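Long-range contacts in transcriptional regulator, SorC family (Enterococcus faecalis, PDB 2O0M), which probably regulates transcription by binding DNA and, through a putative sugar-binding domain, a carbohydrate: residues G308-A313 against A334-I339; V303-G309 against Q326-D332. All blocks are in the same frame, centred on the assembly; numbering follows the deposited sequence.

How the contacts relate
Both contacts lie in the putative sugar-binding domain and share Gly308 and Gly309; their centres are about 12 Å apart. Contact 2 pairs the parallel strands 302-306 and 328-332. Contact 1 follows where these strands end: the loop after the first rests on helix 333-339, which directly continues the second. Asp332 joins the two levels, since its OD1 accepts from Gly309 N in contact 2 and from Ala335 N at the start of the helix. The contacts also touch through Lys312 CD and Ala307 CB, 4.1 Å apart. Beyond that point Lys312 reaches a phosphate ion, probably from the crystallisation liquor, held as well by Thr153 and Arg252.

Contact 1: residues G308-A313 against A334-I339; sequences GGKTKA and AAANEI. With PO4 (phosphate ion), chain B.
Ala335 and Ala313 bring the loop after strand 302-306 against helix 333-339. The loop belongs to a beta-alpha-beta crossover, in which helix 313-320 leads on to strand 328-332. Small residues make the approach close. Ala335 CB lies 3.4 Å from Gly309 O. The CA atoms of Lys310 and Ala335 are 4.3 Å apart. Gly309 has a positive phi (98°), a backbone shape that suits glycine.

Lys310 can be followed outward. Its CB sits near the carbonyl oxygen of Ala334. CG, placed opposite the backbone N (chi1 -179°), packs on CB and CG of Glu338. The chain bends at chi2, and Lys310 CE comes to 3.6 Å from Glu338 OE2. Lys310 NZ stops 4.3 Å from Glu338 OE2, too far for a salt bridge. A water bridges the two: it accepts from Lys310 NZ and donates to Glu338 OE2. That carboxylate has its salt bridge with Lys341.

Beneath these polar ends, Ala313 CB touches Glu338 CG at 3.4 Å and also meets CG1 of Ile339. Ile316 of helix 313-320 packs on Ala335 and Ile339. The extended chain of Lys312 runs to the side away from helix 333-339. Lys312 NZ donates to Ile243 O and to phosphate O1, the latter at 2.7 Å.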
# COMPACT_ATOMS: atom_id res chain seq x y z
N GLY A 308 6.31 -8.57 -3.40
CA GLY A 308 7.27 -9.62 -3.71
C GLY A 308 6.65 -10.76 -4.47
O GLY A 308 5.43 -10.80 -4.68
N GLY A 309 7.51 -11.70 -4.86
CA GLY A 309 7.11 -12.90 -5.57
C GLY A 309 7.32 -12.72 -7.07
O GLY A 309 7.07 -11.66 -7.62
N LYS A 310 7.80 -13.77 -7.73
CA LYS A 310 7.89 -13.75 -9.18
C LYS A 310 6.52 -13.41 -9.80
O LYS A 310 6.44 -12.76 -10.84
CB LYS A 310 8.40 -15.10 -9.70
CG LYS A 310 8.53 -15.15 -11.21
CD LYS A 310 7.33 -15.77 -11.89
CE LYS A 310 7.40 -15.52 -13.38
NZ LYS A 310 6.24 -16.05 -14.13
N THR A 311 5.44 -13.83 -9.14
CA THR A 311 4.10 -13.63 -9.68
C THR A 311 3.72 -12.15 -9.80
O THR A 311 2.82 -11.80 -10.55
CB THR A 311 3.02 -14.33 -8.81
OG1 THR A 311 3.05 -13.81 -7.47
CG2 THR A 311 3.22 -15.85 -8.80
N LYS A 312 4.41 -11.30 -9.04
CA LYS A 312 4.12 -9.86 -9.02
C LYS A 312 5.06 -9.01 -9.88
O LYS A 312 4.91 -7.79 -9.95
CB LYS A 312 4.12 -9.34 -7.58
CG LYS A 312 2.82 -9.63 -6.83
CD LYS A 312 2.62 -8.70 -5.63
CE LYS A 312 1.34 -9.03 -4.89
NZ LYS A 312 1.07 -8.05 -3.81
N ALA A 313 6.01 -9.65 -10.57
CA ALA A 313 6.99 -8.90 -11.36
C ALA A 313 6.32 -7.95 -12.36
O ALA A 313 6.72 -6.80 -12.49
CB ALA A 313 7.92 -9.86 -12.08
N ALA A 334 12.92 -13.25 -5.70
CA ALA A 334 12.13 -13.86 -6.76
C ALA A 334 11.57 -12.79 -7.70
O ALA A 334 11.62 -12.92 -8.92
CB ALA A 334 11.05 -14.72 -6.20
N ALA A 335 11.06 -11.70 -7.12
CA ALA A 335 10.54 -10.61 -7.94
C ALA A 335 11.66 -9.90 -8.70
O ALA A 335 11.54 -9.66 -9.90
CB ALA A 335 9.78 -9.62 -7.08
N ALA A 336 12.74 -9.57 -8.00
CA ALA A 336 13.86 -8.86 -8.58
C ALA A 336 14.51 -9.64 -9.72
O ALA A 336 14.74 -9.09 -10.79
CB ALA A 336 14.90 -8.53 -7.51
N ASN A 337 14.82 -10.92 -9.50
CA ASN A 337 15.41 -11.74 -10.56
C ASN A 337 14.54 -11.76 -11.82
O ASN A 337 15.05 -11.68 -12.93
CB ASN A 337 15.65 -13.19 -10.08
CG ASN A 337 16.79 -13.31 -9.09
OD1 ASN A 337 17.69 -12.47 -9.03
ND2 ASN A 337 16.76 -14.39 -8.31
N GLU A 338 13.23 -11.83 -11.64
CA GLU A 338 12.31 -11.85 -12.78
C GLU A 338 12.29 -10.52 -13.52
O GLU A 338 12.36 -10.47 -14.75
CB GLU A 338 10.90 -12.23 -12.32
CG GLU A 338 9.86 -12.24 -13.42
CD GLU A 338 10.06 -13.34 -14.45
OE1 GLU A 338 10.92 -14.24 -14.27
OE2 GLU A 338 9.32 -13.32 -15.46
N ILE A 339 12.20 -9.43 -12.76
CA ILE A 339 12.19 -8.10 -13.35
C ILE A 339 13.48 -7.80 -14.13
O ILE A 339 13.43 -7.19 -15.19
CB ILE A 339 11.96 -7.02 -12.25
CG1 ILE A 339 10.52 -7.13 -11.71
CG2 ILE A 339 12.21 -5.62 -12.80
CD1 ILE A 339 10.28 -6.43 -10.37
P PO4 B . -2.06 -8.57 -2.13
O1 PO4 B . -1.55 -8.71 -3.52
O2 PO4 B . -0.97 -8.38 -1.14
O3 PO4 B . -3.09 -7.48 -2.09
O4 PO4 B . -2.82 -9.81 -1.78
O HOH W 1 6.93 -15.05 -16.60

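Contact 2: residues V303-G309 against Q326-D332; sequences VVAIAGG and QTWLITD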
# COMPACT_ATOMS: atom_id res chain seq x y z
N VAL A 303 7.52 7.15 1.40
CA VAL A 303 6.62 6.34 0.60
C VAL A 303 7.28 4.99 0.46
O VAL A 303 8.38 4.90 -0.05
CB VAL A 303 6.36 6.97 -0.78
CG1 VAL A 303 5.42 6.09 -1.59
CG2 VAL A 303 5.77 8.36 -0.63
N VAL A 304 6.59 3.94 0.91
CA VAL A 304 7.16 2.61 0.91
C VAL A 304 6.18 1.66 0.23
O VAL A 304 5.05 1.50 0.71
CB VAL A 304 7.46 2.12 2.34
CG1 VAL A 304 8.18 0.77 2.30
CG2 VAL A 304 8.31 3.13 3.10
N ALA A 305 6.64 1.06 -0.86
CA ALA A 305 5.91 0.00 -1.56
C ALA A 305 6.50 -1.35 -1.14
O ALA A 305 7.72 -1.53 -1.11
CB ALA A 305 6.03 0.16 -3.04
N ILE A 306 5.63 -2.31 -0.83
CA ILE A 306 6.07 -3.64 -0.40
C ILE A 306 5.38 -4.65 -1.29
O ILE A 306 4.17 -4.81 -1.22
CB ILE A 306 5.68 -3.92 1.06
CG1 ILE A 306 6.18 -2.81 1.98
CG2 ILE A 306 6.24 -5.27 1.50
CD1 ILE A 306 5.83 -3.02 3.47
N ALA A 307 6.16 -5.37 -2.10
CA ALA A 307 5.58 -6.32 -3.04
C ALA A 307 6.65 -7.30 -3.47
O ALA A 307 7.75 -6.89 -3.86
CB ALA A 307 4.97 -5.62 -4.24
N GLY A 308 6.31 -8.57 -3.40
CA GLY A 308 7.27 -9.62 -3.71
C GLY A 308 6.65 -10.76 -4.47
O GLY A 308 5.43 -10.80 -4.68
N GLY A 309 7.51 -11.70 -4.86
CA GLY A 309 7.11 -12.90 -5.57
C GLY A 309 7.32 -12.72 -7.07
O GLY A 309 7.07 -11.66 -7.62
N GLN A 326 10.92 9.19 -4.76
CA GLN A 326 11.40 8.96 -3.39
C GLN A 326 10.98 7.59 -2.82
O GLN A 326 11.38 7.26 -1.71
CB GLN A 326 10.94 10.06 -2.43
CG GLN A 326 9.44 10.09 -2.12
CD GLN A 326 8.65 10.98 -3.05
OE1 GLN A 326 9.00 11.14 -4.22
NE2 GLN A 326 7.58 11.59 -2.53
N THR A 327 10.20 6.83 -3.58
CA THR A 327 9.68 5.53 -3.13
C THR A 327 10.82 4.59 -2.70
O THR A 327 11.85 4.51 -3.36
CB THR A 327 8.82 4.84 -4.22
OG1 THR A 327 7.67 5.66 -4.53
CG2 THR A 327 8.32 3.46 -3.78
N TRP A 328 10.63 3.91 -1.57
CA TRP A 328 11.46 2.77 -1.19
C TRP A 328 10.66 1.53 -1.58
O TRP A 328 9.49 1.40 -1.20
CB TRP A 328 11.69 2.73 0.32
CG TRP A 328 12.65 3.74 0.86
CD1 TRP A 328 12.64 5.08 0.65
CD2 TRP A 328 13.74 3.48 1.76
NE1 TRP A 328 13.68 5.68 1.34
CE2 TRP A 328 14.37 4.72 2.02
CE3 TRP A 328 14.26 2.33 2.34
CZ2 TRP A 328 15.47 4.83 2.85
CZ3 TRP A 328 15.37 2.45 3.18
CH2 TRP A 328 15.96 3.69 3.41
N LEU A 329 11.27 0.62 -2.33
CA LEU A 329 10.62 -0.63 -2.70
C LEU A 329 11.21 -1.77 -1.88
O LEU A 329 12.40 -2.05 -1.98
CB LEU A 329 10.78 -0.93 -4.19
CG LEU A 329 10.27 -2.29 -4.68
CD1 LEU A 329 8.76 -2.43 -4.46
CD2 LEU A 329 10.61 -2.52 -6.13
N ILE A 330 10.37 -2.39 -1.06
CA ILE A 330 10.74 -3.61 -0.34
C ILE A 330 10.20 -4.78 -1.14
O ILE A 330 9.00 -4.87 -1.40
CB ILE A 330 10.16 -3.67 1.08
CG1 ILE A 330 10.65 -2.46 1.88
CG2 ILE A 330 10.53 -5.00 1.75
CD1 ILE A 330 10.02 -2.29 3.23
N THR A 331 11.09 -5.67 -1.56
CA THR A 331 10.71 -6.77 -2.42
C THR A 331 11.58 -7.99 -2.10
O THR A 331 12.33 -8.00 -1.12
CB THR A 331 10.84 -6.33 -3.91
OG1 THR A 331 10.21 -7.29 -4.77
CG2 THR A 331 12.29 -6.08 -4.32
N ASP A 332 11.48 -9.01 -2.93
CA ASP A 332 12.29 -10.20 -2.70
C ASP A 332 13.09 -10.59 -3.94
O ASP A 332 12.94 -10.00 -5.00
CB ASP A 332 11.47 -11.36 -2.13
CG ASP A 332 10.30 -11.77 -3.01
OD1 ASP A 332 10.30 -11.46 -4.22
OD2 ASP A 332 9.39 -12.44 -2.48
O HOH W 2 10.20 7.76 0.69
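Thr331 holds OG1 opposite its own backbone N (chi1 -168°), which carries the hydroxyl to Ala307 O. Thr331 OG1 donates to Ala307 O at 2.7 Å, in the carbonyl plane. In Asp332, chi1 58° swings the carboxylate back toward the loop. Gly309 N donates to Asp332 OD1 at 2.9 Å, nearly straight (176°), from the syn side and tilted somewhat out of the carboxylate plane. OD1 also caps Ala335 N of the next helix, so Asp332 is its N-cap. OD2 accepts from Ser117.

Strands 302-306 and 328-332 are the two parallel strands of a beta-alpha-beta unit, linked through helix 313-320. Trp328 N donates to Val303 O, and Ala305 N to Trp328 O. Ile330 N then donates to Ala305 O at 2.8 Å, and Ala307 N to Ile330 O.

On the face of Val304, Ile306 and Ile330, the CD1 of Ile330 lies 3.7 Å from Val304 CG1. Ile306 CG1 and Ile330 CD1 lie alongside, 4.1 Å apart, and Phe127 of helix 122-138 packs on both residues. On the other face, Leu329 CD1 reaches Ala305 CB at 4.0 Å. At the Val303 end, a water accepts from Val303 N and lies 2.7 Å from Gln326 O.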